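Local coordinates for rhamnose ABC transporter, periplasmic rhamnose-binding protein (Kribbella flavida, PDB 4KVF) that probably binds a carbohydrate, presumably rhamnose, as the extracytoplasmic solute receptor of an ABC importer, at residues Ala43-Gln48 with Val75-Ala80; Val153-Glu158 with Val273-Leu278. All blocks are in the same frame, centred on the assembly; numbering follows the deposited sequence.

Interaction 1. Residues Ala43-Gln48 with Val75-Ala80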
ATOM      1  N   ALA A  43       7.161  -2.492  18.733  1.00 24.74           N
ATOM      2  CA  ALA A  43       5.940  -1.713  18.912  1.00 23.50           C
ATOM      3  C   ALA A  43       5.501  -1.106  17.586  1.00 24.82           C
ATOM      4  O   ALA A  43       6.343  -0.691  16.797  1.00 27.38           O
ATOM      5  CB  ALA A  43       6.165  -0.616  19.929  1.00 26.95           C
ATOM      6  N   TYR A  44       4.189  -1.052  17.366  1.00 24.20           N
ATOM      7  CA  TYR A  44       3.606  -0.517  16.138  1.00 27.26           C
ATOM      8  C   TYR A  44       2.848   0.777  16.415  1.00 30.35           C
ATOM      9  O   TYR A  44       2.055   0.863  17.361  1.00 28.62           O
ATOM     10  CB  TYR A  44       2.648  -1.530  15.518  1.00 25.75           C
ATOM     11  CG  TYR A  44       3.376  -2.627  14.800  1.00 23.59           C
ATOM     12  CD1 TYR A  44       4.030  -3.625  15.507  1.00 25.53           C
ATOM     13  CD2 TYR A  44       3.447  -2.645  13.418  1.00 25.39           C
ATOM     14  CE1 TYR A  44       4.731  -4.626  14.857  1.00 27.68           C
ATOM     15  CE2 TYR A  44       4.146  -3.637  12.760  1.00 23.29           C
ATOM     16  CZ  TYR A  44       4.783  -4.624  13.484  1.00 26.29           C
ATOM     17  OH  TYR A  44       5.469  -5.614  12.815  1.00 27.83           O
ATOM     18  N   LEU A  45       3.100   1.773  15.571  1.00 21.73           N
ATOM     19  CA  LEU A  45       2.435   3.079  15.650  1.00 22.76           C
ATOM     20  C   LEU A  45       1.900   3.411  14.268  1.00 22.40           C
ATOM     21  O   LEU A  45       2.583   4.071  13.461  1.00 21.39           O
ATOM     22  CB  LEU A  45       3.423   4.169  16.101  1.00 24.50           C
ATOM     23  CG  LEU A  45       2.957   5.637  16.136  1.00 24.10           C
ATOM     24  CD1 LEU A  45       1.620   5.783  16.838  1.00 27.05           C
ATOM     25  CD2 LEU A  45       4.016   6.489  16.834  1.00 28.56           C
ATOM     26  N   PRO A  46       0.672   2.965  13.990  1.00 24.27           N
ATOM     27  CA  PRO A  46       0.033   3.285  12.712  1.00 26.63           C
ATOM     28  C   PRO A  46      -0.426   4.743  12.696  1.00 29.42           C
ATOM     29  O   PRO A  46      -0.292   5.437  13.704  1.00 32.66           O
ATOM     30  CB  PRO A  46      -1.160   2.335  12.685  1.00 30.31           C
ATOM     31  CG  PRO A  46      -1.547   2.204  14.136  1.00 33.74           C
ATOM     32  CD  PRO A  46      -0.246   2.262  14.913  1.00 26.41           C
ATOM     33  N   LYS A  47      -0.951   5.202  11.564  1.00 30.29           N
ATOM     34  CA  LYS A  47      -1.484   6.560  11.478  1.00 33.29           C
ATOM     35  C   LYS A  47      -2.703   6.758  12.378  1.00 40.32           C
ATOM     36  O   LYS A  47      -2.822   7.779  13.054  1.00 42.30           O
ATOM     37  CB  LYS A  47      -1.826   6.910  10.030  1.00 39.19           C
ATOM     38  CG  LYS A  47      -0.615   6.854   9.116  1.00 44.31           C
ATOM     39  CD  LYS A  47      -0.894   7.507   7.777  1.00 44.54           C
ATOM     40  CE  LYS A  47       0.400   7.953   7.130  1.00 43.46           C
ATOM     41  NZ  LYS A  47       0.166   8.448   5.744  1.00 52.36           N
ATOM     42  N   GLN A  48      -3.608   5.782  12.374  1.00 37.00           N
ATOM     43  CA  GLN A  48      -4.784   5.810  13.243  1.00 46.50           C
ATOM     44  C   GLN A  48      -5.153   4.410  13.716  1.00 52.92           C
ATOM     45  O   GLN A  48      -5.219   3.475  12.916  1.00 54.52           O
ATOM     46  CB  GLN A  48      -5.988   6.438  12.528  1.00 51.23           C
ATOM     47  CG  GLN A  48      -5.964   7.958  12.444  1.00 61.08           C
ATOM     48  CD  GLN A  48      -7.345   8.560  12.210  1.00 69.25           C
ATOM     49  OE1 GLN A  48      -8.361   7.990  12.612  1.00 66.69           O
ATOM     50  NE2 GLN A  48      -7.384   9.721  11.559  1.00 69.17           N
ATOM     51  N   VAL A  75       0.341   1.024  19.856  1.00 29.04           N
ATOM     52  CA  VAL A  75      -0.053   2.318  20.405  1.00 30.94           C
ATOM     53  C   VAL A  75      -0.496   3.221  19.256  1.00 34.96           C
ATOM     54  O   VAL A  75      -0.220   2.933  18.093  1.00 31.55           O
ATOM     55  CB  VAL A  75       1.106   3.023  21.170  1.00 36.15           C
ATOM     56  CG1 VAL A  75       1.643   2.145  22.319  1.00 31.58           C
ATOM     57  CG2 VAL A  75       2.222   3.402  20.219  1.00 30.69           C
ATOM     58  N   GLY A  76      -1.168   4.318  19.584  1.00 33.06           N
ATOM     59  CA  GLY A  76      -1.523   5.294  18.571  1.00 31.31           C
ATOM     60  C   GLY A  76      -2.759   6.113  18.881  1.00 34.74           C
ATOM     61  O   GLY A  76      -3.549   5.767  19.766  1.00 37.99           O
ATOM     62  N   PRO A  77      -2.926   7.225  18.152  1.00 39.46           N
ATOM     63  CA  PRO A  77      -4.057   8.133  18.366  1.00 44.36           C
ATOM     64  C   PRO A  77      -5.309   7.479  17.816  1.00 47.68           C
ATOM     65  O   PRO A  77      -5.194   6.616  16.950  1.00 47.91           O
ATOM     66  CB  PRO A  77      -3.679   9.357  17.524  1.00 46.30           C
ATOM     67  CG  PRO A  77      -2.897   8.778  16.389  1.00 39.60           C
ATOM     68  CD  PRO A  77      -2.106   7.617  16.987  1.00 38.73           C
ATOM     69  N   ASN A  78      -6.486   7.850  18.303  1.00 60.53           N
ATOM     70  CA  ASN A  78      -7.690   7.376  17.640  1.00 67.54           C
ATOM     71  C   ASN A  78      -8.350   8.476  16.813  1.00 72.00           C
ATOM     72  O   ASN A  78      -7.856   9.607  16.750  1.00 64.82           O
ATOM     73  CB  ASN A  78      -8.677   6.727  18.617  1.00 76.64           C
ATOM     74  CG  ASN A  78      -9.400   5.537  18.004  1.00 86.01           C
ATOM     75  OD1 ASN A  78      -9.553   5.454  16.782  1.00 87.63           O
ATOM     76  ND2 ASN A  78      -9.844   4.609  18.848  1.00 86.59           N
ATOM     77  N   ASP A  79      -9.454   8.110  16.170  1.00 81.67           N
ATOM     78  CA  ASP A  79     -10.221   8.987  15.293  1.00 89.22           C
ATOM     79  C   ASP A  79     -10.356  10.402  15.851  1.00 88.69           C
ATOM     80  O   ASP A  79      -9.977  11.382  15.202  1.00 92.46           O
ATOM     81  CB  ASP A  79     -11.609   8.378  15.085  1.00 94.19           C
ATOM     82  CG  ASP A  79     -12.280   8.865  13.823  1.00 98.15           C
ATOM     83  OD1 ASP A  79     -11.954   9.980  13.364  1.00 99.09           O
ATOM     84  OD2 ASP A  79     -13.139   8.128  13.291  1.00 99.11           O
ATOM     85  N   ALA A  80     -10.882  10.499  17.065  1.00 83.02           N
ATOM     86  CA  ALA A  80     -11.033  11.788  17.721  1.00 78.61           C
ATOM     87  C   ALA A  80      -9.969  11.989  18.796  1.00 75.69           C
ATOM     88  O   ALA A  80     -10.270  12.340  19.938  1.00 71.76           O
ATOM     89  CB  ALA A  80     -12.418  11.936  18.293  1.00 85.15           C
TER

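Interaction 2. Residues Val153-Glu158 with Val273-Leu278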
ATOM      1  N   VAL A 153      -1.789  -0.497 -15.912  1.00 28.02           N
ATOM      2  CA  VAL A 153      -1.783  -0.574 -17.369  1.00 28.14           C
ATOM      3  C   VAL A 153      -1.895  -2.013 -17.867  1.00 24.66           C
ATOM      4  O   VAL A 153      -2.622  -2.286 -18.818  1.00 30.81           O
ATOM      5  CB  VAL A 153      -0.570   0.142 -17.991  1.00 26.74           C
ATOM      6  CG1 VAL A 153      -0.534  -0.081 -19.504  1.00 28.23           C
ATOM      7  CG2 VAL A 153      -0.668   1.631 -17.697  1.00 28.79           C
ATOM      8  N   LYS A 154      -1.205  -2.930 -17.187  1.00 31.63           N
ATOM      9  CA  LYS A 154      -1.264  -4.352 -17.545  1.00 27.56           C
ATOM     10  C   LYS A 154      -2.690  -4.886 -17.442  1.00 28.02           C
ATOM     11  O   LYS A 154      -3.164  -5.564 -18.345  1.00 34.91           O
ATOM     12  CB  LYS A 154      -0.327  -5.176 -16.658  1.00 33.82           C
ATOM     13  CG  LYS A 154      -0.350  -6.667 -16.965  1.00 47.51           C
ATOM     14  CD  LYS A 154       0.546  -7.454 -16.004  1.00 57.89           C
ATOM     15  CE  LYS A 154       0.773  -8.885 -16.495  1.00 61.36           C
HETATM   16  N   MSE A 155      -3.376  -4.573 -16.344  1.00 30.42           N
HETATM   17  CA  MSE A 155      -4.770  -4.999 -16.188  1.00 28.40           C
HETATM   18  C   MSE A 155      -5.677  -4.336 -17.225  1.00 30.98           C
HETATM   19  O   MSE A 155      -6.532  -4.994 -17.820  1.00 33.56           O
HETATM   20  CB  MSE A 155      -5.269  -4.728 -14.761  1.00 27.43           C
HETATM   21  CG  MSE A 155      -4.564  -5.594 -13.708  1.00 30.50           C
HETATM   22 SE   MSE A 155      -5.284  -5.382 -11.908  0.68 34.12          SE
HETATM   23  CE  MSE A 155      -5.020  -3.458 -11.707  1.00 26.84           C
ATOM     24  N   ALA A 156      -5.490  -3.036 -17.445  1.00 29.12           N
ATOM     25  CA  ALA A 156      -6.290  -2.332 -18.450  1.00 29.83           C
ATOM     26  C   ALA A 156      -6.127  -2.952 -19.839  1.00 35.80           C
ATOM     27  O   ALA A 156      -7.100  -3.135 -20.565  1.00 37.23           O
ATOM     28  CB  ALA A 156      -5.938  -0.856 -18.486  1.00 30.91           C
ATOM     29  N   LYS A 157      -4.891  -3.300 -20.187  1.00 32.48           N
ATOM     30  CA  LYS A 157      -4.592  -3.870 -21.497  1.00 30.95           C
ATOM     31  C   LYS A 157      -5.273  -5.222 -21.700  1.00 40.31           C
ATOM     32  O   LYS A 157      -5.843  -5.481 -22.755  1.00 44.71           O
ATOM     33  CB  LYS A 157      -3.081  -4.006 -21.699  1.00 38.74           C
ATOM     34  CG  LYS A 157      -2.667  -4.393 -23.117  1.00 44.47           C
ATOM     35  CD  LYS A 157      -1.157  -4.285 -23.250  1.00 45.87           C
ATOM     36  CE  LYS A 157      -0.652  -4.606 -24.640  1.00 58.28           C
ATOM     37  NZ  LYS A 157       0.834  -4.488 -24.648  1.00 63.34           N
ATOM     38  N   GLU A 158      -5.209  -6.075 -20.681  1.00 44.03           N
ATOM     39  CA  GLU A 158      -5.875  -7.375 -20.725  1.00 41.47           C
ATOM     40  C   GLU A 158      -7.384  -7.203 -20.903  1.00 43.47           C
ATOM     41  O   GLU A 158      -7.990  -7.809 -21.787  1.00 46.29           O
ATOM     42  CB  GLU A 158      -5.582  -8.166 -19.445  1.00 44.89           C
ATOM     43  CG  GLU A 158      -4.116  -8.515 -19.237  1.00 54.70           C
ATOM     44  CD  GLU A 158      -3.822  -9.011 -17.829  1.00 67.03           C
ATOM     45  OE1 GLU A 158      -2.773  -9.667 -17.634  1.00 64.36           O
ATOM     46  OE2 GLU A 158      -4.632  -8.736 -16.915  1.00 75.15           O
ATOM     47  N   VAL A 273     -16.648  -6.605 -11.986  1.00 40.29           N
ATOM     48  CA  VAL A 273     -15.200  -6.443 -11.955  1.00 39.30           C
ATOM     49  C   VAL A 273     -14.531  -7.810 -12.007  1.00 51.29           C
ATOM     50  O   VAL A 273     -14.885  -8.715 -11.247  1.00 54.61           O
ATOM     51  CB  VAL A 273     -14.757  -5.692 -10.690  1.00 42.89           C
ATOM     52  CG1 VAL A 273     -13.238  -5.689 -10.571  1.00 37.81           C
ATOM     53  CG2 VAL A 273     -15.311  -4.275 -10.709  1.00 47.97           C
ATOM     54  N   LYS A 274     -13.579  -7.965 -12.921  1.00 46.60           N
ATOM     55  CA  LYS A 274     -12.887  -9.239 -13.075  1.00 46.01           C
ATOM     56  C   LYS A 274     -11.549  -9.232 -12.358  1.00 42.28           C
ATOM     57  O   LYS A 274     -11.122 -10.251 -11.810  1.00 45.41           O
ATOM     58  CB  LYS A 274     -12.717  -9.589 -14.557  1.00 44.96           C
ATOM     59  CG  LYS A 274     -14.053  -9.800 -15.272  1.00 50.62           C
ATOM     60  CD  LYS A 274     -13.891 -10.461 -16.633  1.00 62.22           C
ATOM     61  CE  LYS A 274     -14.015  -9.446 -17.759  1.00 66.24           C
ATOM     62  NZ  LYS A 274     -13.928 -10.093 -19.098  1.00 68.40           N
ATOM     63  N   LYS A 275     -10.905  -8.071 -12.339  1.00 35.18           N
ATOM     64  CA  LYS A 275      -9.575  -7.956 -11.775  1.00 40.34           C
ATOM     65  C   LYS A 275      -9.376  -6.543 -11.232  1.00 37.39           C
ATOM     66  O   LYS A 275      -9.844  -5.572 -11.829  1.00 36.31           O
ATOM     67  CB  LYS A 275      -8.542  -8.239 -12.869  1.00 46.60           C
ATOM     68  CG  LYS A 275      -7.281  -8.945 -12.407  1.00 57.87           C
ATOM     69  CD  LYS A 275      -6.353  -9.230 -13.589  1.00 63.55           C
ATOM     70  CE  LYS A 275      -6.132 -10.728 -13.794  1.00 64.15           C
ATOM     71  NZ  LYS A 275      -4.876 -11.001 -14.556  1.00 65.34           N
ATOM     72  N   PHE A 276      -8.716  -6.442 -10.082  1.00 34.02           N
ATOM     73  CA  PHE A 276      -8.239  -5.162  -9.563  1.00 29.46           C
ATOM     74  C   PHE A 276      -7.033  -5.443  -8.670  1.00 31.08           C
ATOM     75  O   PHE A 276      -6.703  -6.603  -8.428  1.00 34.77           O
ATOM     76  CB  PHE A 276      -9.350  -4.363  -8.839  1.00 34.85           C
ATOM     77  CG  PHE A 276      -9.792  -4.953  -7.512  1.00 36.96           C
ATOM     78  CD1 PHE A 276     -10.822  -5.879  -7.452  1.00 39.79           C
ATOM     79  CD2 PHE A 276      -9.199  -4.545  -6.325  1.00 37.25           C
ATOM     80  CE1 PHE A 276     -11.230  -6.416  -6.235  1.00 36.99           C
ATOM     81  CE2 PHE A 276      -9.603  -5.070  -5.106  1.00 40.57           C
ATOM     82  CZ  PHE A 276     -10.627  -6.010  -5.063  1.00 43.72           C
ATOM     83  N   ALA A 277      -6.360  -4.395  -8.212  1.00 29.55           N
ATOM     84  CA  ALA A 277      -5.150  -4.567  -7.414  1.00 28.00           C
ATOM     85  C   ALA A 277      -5.207  -3.818  -6.091  1.00 30.01           C
ATOM     86  O   ALA A 277      -5.992  -2.895  -5.917  1.00 29.95           O
ATOM     87  CB  ALA A 277      -3.924  -4.099  -8.212  1.00 27.32           C
ATOM     88  N   LEU A 278      -4.366  -4.240  -5.155  1.00 27.80           N
ATOM     89  CA  LEU A 278      -4.001  -3.427  -4.003  1.00 28.80           C
ATOM     90  C   LEU A 278      -2.792  -4.131  -3.411  1.00 31.27           C
ATOM     91  O   LEU A 278      -1.815  -4.382  -4.114  1.00 34.44           O
ATOM     92  CB  LEU A 278      -5.141  -3.310  -2.976  1.00 29.60           C
ATOM     93  CG  LEU A 278      -5.009  -2.167  -1.958  1.00 28.89           C
ATOM     94  CD1 LEU A 278      -5.299  -0.786  -2.586  1.00 28.14           C
ATOM     95  CD2 LEU A 278      -5.881  -2.393  -0.725  1.00 32.12           C
TER

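Interaction 1. Residues Ala43-Gln48 with Val75-Ala80
The carbonyl O of Y44 accepts the backbone N-H of V75, with V75 N 3.0 Å from Y44 O. This bond continues the parallel pairing of strands 41-45 and 71-74, the first and second strands of a Rossmann-like lobe of the type I periplasmic-binding fold. The end-to-end directions of the two segments differ by 8° and L45 CA lies 5.4 Å from G76 CA, so both chains leave the sheet side by side. V75 O then turns to carbon partners, with P46 CD at 3.3 Å and L45 CA at 3.6 Å. L45 places its CG anti to the backbone N (chi1 175°), and its CD1 comes within 3.6 Å of G76 CA while also meeting V75 CG2 and P77 CD. G76 has a phi of 153°, where a CB would be jammed against the carbonyl O of V75. Helix 85-94 covers this apolar patch through Y88, which touches both L45 and P77. Exposure rises toward Q48 and D79, where oxygen meets carbon without a hydrogen bond across. The P77 ring approaches by its CG, 3.5 Å from K47 O. Q48 extends beyond CG until its OE1 lies 3.4 Å from CA of the poorly ordered, hence less certain, D79.

Interaction 2. Residues Val153-Glu158 with Val273-Leu278
Two long side chains of segment 153-158, those of M155 and E158, meet K275 in different ways: M155 crosses it obliquely, whereas E158 crosses it at about a right angle. M155 is a selenomethionine and is buried. Its CG lies 4.1 Å from K275 CD, so the aliphatic part of the lysine runs past the base of the M155 chain. Beyond that point M155 reaches the backbone of the strand, with SE 3.7 Å from F276 C. The bend at chi3 (-58°) then turns the methyl CE onto A277, bringing CE within 3.7 Å of A277 CB. One helix turn on, E158 is extended beyond CG and its carboxylate meets the lysine tip at the solvent-exposed edge of the contact. The salt bridge from K275 NZ to E158 OE2 is 3.3 Å long; it approaches the syn side of OE2 but lies 29° out of the carboxylate plane. NZ has a second acidic partner in E331, which is its stronger one, so the ammonium group probably divides its charge between two carboxylates. The CB atoms of K275 and A277 both point toward helix 145-159, while F276 points away and its ring packs on M264 and V268 of helix 261-269. Strand 276-278 bonds through A277 to G257 and G259 and through F276 and L278 to strand 330-332. Thus the strand has helices on both faces, the three-layer alpha/beta/alpha build of a type I periplasmic-binding protein lobe.

In the fold
Interactions 1 and 2 lie on opposite sides of the chain's centre, their own centres 32 Å apart and their nearest atoms about 14 Å apart, so neither touches the other. They share no helix or strand: interaction 1 follows two neighbouring strands out of the six-stranded sheet, while interaction 2 joins a helix to a short strand in the other lobe. Their chemistry follows from this. Segments 43-48 and 75-80 meet through one main-chain hydrogen bond and the side chains of L45, V75, P77 and Q48 laid against backbone atoms, and the contact is only partly buried. Segments 153-158 and 273-278 meet wholly through side chains on the helix side, in a smaller but mostly buried contact whose charged pair sits where E158 is exposed.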